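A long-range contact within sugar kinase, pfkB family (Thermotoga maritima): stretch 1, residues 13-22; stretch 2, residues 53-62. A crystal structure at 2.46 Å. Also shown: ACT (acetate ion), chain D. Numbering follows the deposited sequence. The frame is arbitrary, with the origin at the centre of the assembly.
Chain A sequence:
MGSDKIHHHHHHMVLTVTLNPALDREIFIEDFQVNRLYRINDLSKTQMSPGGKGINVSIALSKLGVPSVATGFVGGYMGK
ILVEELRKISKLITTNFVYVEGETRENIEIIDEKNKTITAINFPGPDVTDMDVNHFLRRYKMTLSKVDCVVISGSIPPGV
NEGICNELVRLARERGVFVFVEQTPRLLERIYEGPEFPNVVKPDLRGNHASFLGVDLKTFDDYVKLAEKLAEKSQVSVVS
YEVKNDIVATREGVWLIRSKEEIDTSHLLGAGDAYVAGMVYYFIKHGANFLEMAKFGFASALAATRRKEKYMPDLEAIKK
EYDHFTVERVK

Stretch 1, residues 13-22: MVLTVTLNPA
Stretch 2 53-62: KGINVSIALS

An extended strand running through residues 14-17 and on toward Thr-18 packs against a helix that includes residues 53-62 and continues beyond them, in a roughly antiparallel sense, their N-to-C directions 149° apart and their axes 6.6 Å apart at closest approach. The contact buries 358 Å², both sides summed. The strand is extended (phi -109° to -133°, psi 90° to 144°), and the helix has regular i to i+4 hydrogen bonds, including Ser-58 N to Gly-54 O at 3.0 Å.

Met-13, a poorly ordered selenomethionine, precedes the strand and makes no contact. Val-14 (chi1 t) points toward the helix, its CG1 3.9 Å from CD1 of Leu-61 (m, t), an apolar pairing of two buried side chains. Alternation along the strand turns Leu-15 away and brings Thr-16 (chi1 70°, p) back toward the helix. Thr-16 OG1 lies 2.8 Å from Ser-58 OG (chi1 m), a hydrogen bond in which either hydroxyl could donate, and 3.2 Å from Gly-54 O, at most a weak bond. Thr-16 CG2, the methyl, meets Val-57 CG1 (chi1 t) at 4.0 Å, so threonine serves both a polar and an apolar neighbour.

Val-17 again points away, but its carbonyl O is 4.2 Å from Gly-54 CA. Thr-18 (chi1 -53°, m) faces the helix where the backbones come nearest, its CA 4.9 Å from Gly-54 CA. Thr-18 OG1 sits 3.0 Å from Gly-54 CA and 2.9 Å from Ile-55 N. Glycine suits this spot: an ideal CB on Gly-54 would lie 2.3 Å from Thr-18 OG1 and 2.8 Å from Val-17 O, both clashes.

Further along, Leu-19 and Asn-20, which do not touch the helix, lead the chain to Pro-21 (phi -65°, psi 164°), whose CB packs 3.8 Å from CD1 of Ile-55. The isoleucine's m, t rotamer brings the end of its sideways-pointing side chain nearer to stretch 1. Ala-22 continues without contact.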

# COMPACT_ATOMS: atom_id res chain seq x y z
N MSE A 13 -31.29 15.81 -5.70
CA MSE A 13 -29.98 15.38 -6.22
C MSE A 13 -28.90 15.98 -5.30
O MSE A 13 -28.98 17.14 -4.90
CB MSE A 13 -29.80 15.85 -7.67
CG MSE A 13 -28.35 16.04 -8.17
SE MSE A 13 -27.52 14.56 -9.26
CE MSE A 13 -28.88 14.53 -10.80
N VAL A 14 -27.89 15.17 -4.98
CA VAL A 14 -26.90 15.51 -3.96
C VAL A 14 -25.54 15.77 -4.59
O VAL A 14 -25.17 15.11 -5.56
CB VAL A 14 -26.77 14.35 -2.93
CG1 VAL A 14 -25.76 14.69 -1.83
CG2 VAL A 14 -28.14 14.01 -2.33
N LEU A 15 -24.81 16.73 -4.03
CA LEU A 15 -23.41 16.98 -4.36
C LEU A 15 -22.53 16.55 -3.19
O LEU A 15 -22.72 17.05 -2.08
CB LEU A 15 -23.17 18.47 -4.63
CG LEU A 15 -21.72 18.99 -4.73
CD1 LEU A 15 -21.01 18.34 -5.91
CD2 LEU A 15 -21.67 20.51 -4.81
N THR A 16 -21.56 15.66 -3.43
CA THR A 16 -20.59 15.29 -2.41
C THR A 16 -19.22 15.87 -2.80
O THR A 16 -18.79 15.76 -3.95
CB THR A 16 -20.46 13.76 -2.19
OG1 THR A 16 -19.85 13.13 -3.32
CG2 THR A 16 -21.81 13.14 -1.94
N VAL A 17 -18.56 16.48 -1.82
CA VAL A 17 -17.25 17.07 -2.00
C VAL A 17 -16.26 16.27 -1.19
O VAL A 17 -16.44 16.11 0.01
CB VAL A 17 -17.24 18.50 -1.49
CG1 VAL A 17 -15.79 19.05 -1.44
CG2 VAL A 17 -18.18 19.36 -2.34
N THR A 18 -15.22 15.79 -1.84
CA THR A 18 -14.16 15.01 -1.19
C THR A 18 -12.84 15.60 -1.68
O THR A 18 -12.32 15.20 -2.71
CB THR A 18 -14.22 13.52 -1.59
OG1 THR A 18 -15.54 13.02 -1.34
CG2 THR A 18 -13.19 12.71 -0.85
N LEU A 19 -12.33 16.58 -0.97
CA LEU A 19 -11.15 17.27 -1.43
C LEU A 19 -9.94 16.37 -1.43
O LEU A 19 -8.99 16.60 -2.19
CB LEU A 19 -10.90 18.54 -0.61
CG LEU A 19 -11.99 19.61 -0.77
CD1 LEU A 19 -11.51 20.94 -0.23
CD2 LEU A 19 -12.41 19.76 -2.23
N ASN A 20 -9.97 15.33 -0.59
CA ASN A 20 -8.85 14.39 -0.45
C ASN A 20 -9.30 12.92 -0.59
O ASN A 20 -9.28 12.17 0.36
CB ASN A 20 -8.18 14.63 0.91
CG ASN A 20 -6.72 14.14 0.95
OD1 ASN A 20 -6.16 13.71 -0.05
ND2 ASN A 20 -6.11 14.20 2.15
N PRO A 21 -9.67 12.51 -1.81
CA PRO A 21 -10.11 11.14 -2.00
C PRO A 21 -9.03 10.13 -1.76
O PRO A 21 -7.85 10.48 -1.75
CB PRO A 21 -10.45 11.08 -3.50
CG PRO A 21 -10.58 12.49 -3.92
CD PRO A 21 -9.64 13.26 -3.07
N ALA A 22 -9.40 8.86 -1.59
CA ALA A 22 -8.41 7.80 -1.45
C ALA A 22 -8.87 6.51 -2.09
O ALA A 22 -10.06 6.28 -2.21
CB ALA A 22 -8.08 7.59 0.01
N LYS A 53 -14.36 10.35 2.43
CA LYS A 53 -15.66 10.38 3.10
C LYS A 53 -16.83 10.72 2.16
O LYS A 53 -17.86 10.04 2.19
CB LYS A 53 -15.60 11.31 4.32
CG LYS A 53 -14.65 10.75 5.40
CD LYS A 53 -14.68 11.50 6.75
CE LYS A 53 -14.81 10.51 7.92
NZ LYS A 53 -16.23 9.91 8.00
N GLY A 54 -16.67 11.73 1.32
CA GLY A 54 -17.75 12.15 0.43
C GLY A 54 -18.02 11.14 -0.68
O GLY A 54 -19.17 10.96 -1.12
N ILE A 55 -16.96 10.50 -1.14
CA ILE A 55 -17.08 9.45 -2.13
C ILE A 55 -17.83 8.25 -1.57
O ILE A 55 -18.66 7.67 -2.26
CB ILE A 55 -15.68 9.08 -2.68
CG1 ILE A 55 -15.21 10.21 -3.61
CG2 ILE A 55 -15.71 7.74 -3.42
CD1 ILE A 55 -13.98 9.89 -4.42
N ASN A 56 -17.56 7.90 -0.31
CA ASN A 56 -18.26 6.79 0.35
C ASN A 56 -19.74 7.17 0.52
O ASN A 56 -20.62 6.31 0.43
CB ASN A 56 -17.65 6.43 1.72
CG ASN A 56 -16.22 5.84 1.65
OD1 ASN A 56 -15.84 5.10 0.73
ND2 ASN A 56 -15.44 6.13 2.68
N VAL A 57 -20.01 8.45 0.78
CA VAL A 57 -21.40 8.93 0.89
C VAL A 57 -22.11 8.77 -0.45
O VAL A 57 -23.25 8.33 -0.48
CB VAL A 57 -21.49 10.39 1.38
CG1 VAL A 57 -22.90 10.94 1.22
CG2 VAL A 57 -21.05 10.48 2.83
N SER A 58 -21.44 9.10 -1.55
CA SER A 58 -21.98 8.83 -2.88
C SER A 58 -22.26 7.35 -3.10
O SER A 58 -23.31 6.98 -3.61
CB SER A 58 -21.05 9.34 -3.97
OG SER A 58 -21.09 10.76 -4.06
N ILE A 59 -21.32 6.49 -2.72
CA ILE A 59 -21.53 5.05 -2.86
C ILE A 59 -22.74 4.64 -2.00
O ILE A 59 -23.67 4.02 -2.51
CB ILE A 59 -20.24 4.24 -2.51
CG1 ILE A 59 -19.15 4.52 -3.55
CG2 ILE A 59 -20.53 2.72 -2.43
CD1 ILE A 59 -17.72 4.22 -3.09
N ALA A 60 -22.74 5.03 -0.73
CA ALA A 60 -23.88 4.82 0.17
C ALA A 60 -25.23 5.28 -0.41
O ALA A 60 -26.20 4.52 -0.44
CB ALA A 60 -23.63 5.52 1.49
N LEU A 61 -25.30 6.52 -0.88
CA LEU A 61 -26.54 7.02 -1.47
C LEU A 61 -26.98 6.18 -2.69
O LEU A 61 -28.19 5.93 -2.87
CB LEU A 61 -26.42 8.50 -1.83
CG LEU A 61 -26.35 9.45 -0.64
CD1 LEU A 61 -26.06 10.87 -1.11
CD2 LEU A 61 -27.63 9.40 0.19
N SER A 62 -26.02 5.74 -3.50
CA SER A 62 -26.33 4.92 -4.68
C SER A 62 -27.03 3.61 -4.30
O SER A 62 -27.99 3.24 -4.94
CB SER A 62 -25.08 4.63 -5.51
OG SER A 62 -24.34 3.55 -4.98
C ACT D . -11.35 6.79 4.01
O ACT D . -10.09 6.51 3.85
OXT ACT D . -12.23 5.97 3.57
CH3 ACT D . -11.83 8.07 4.64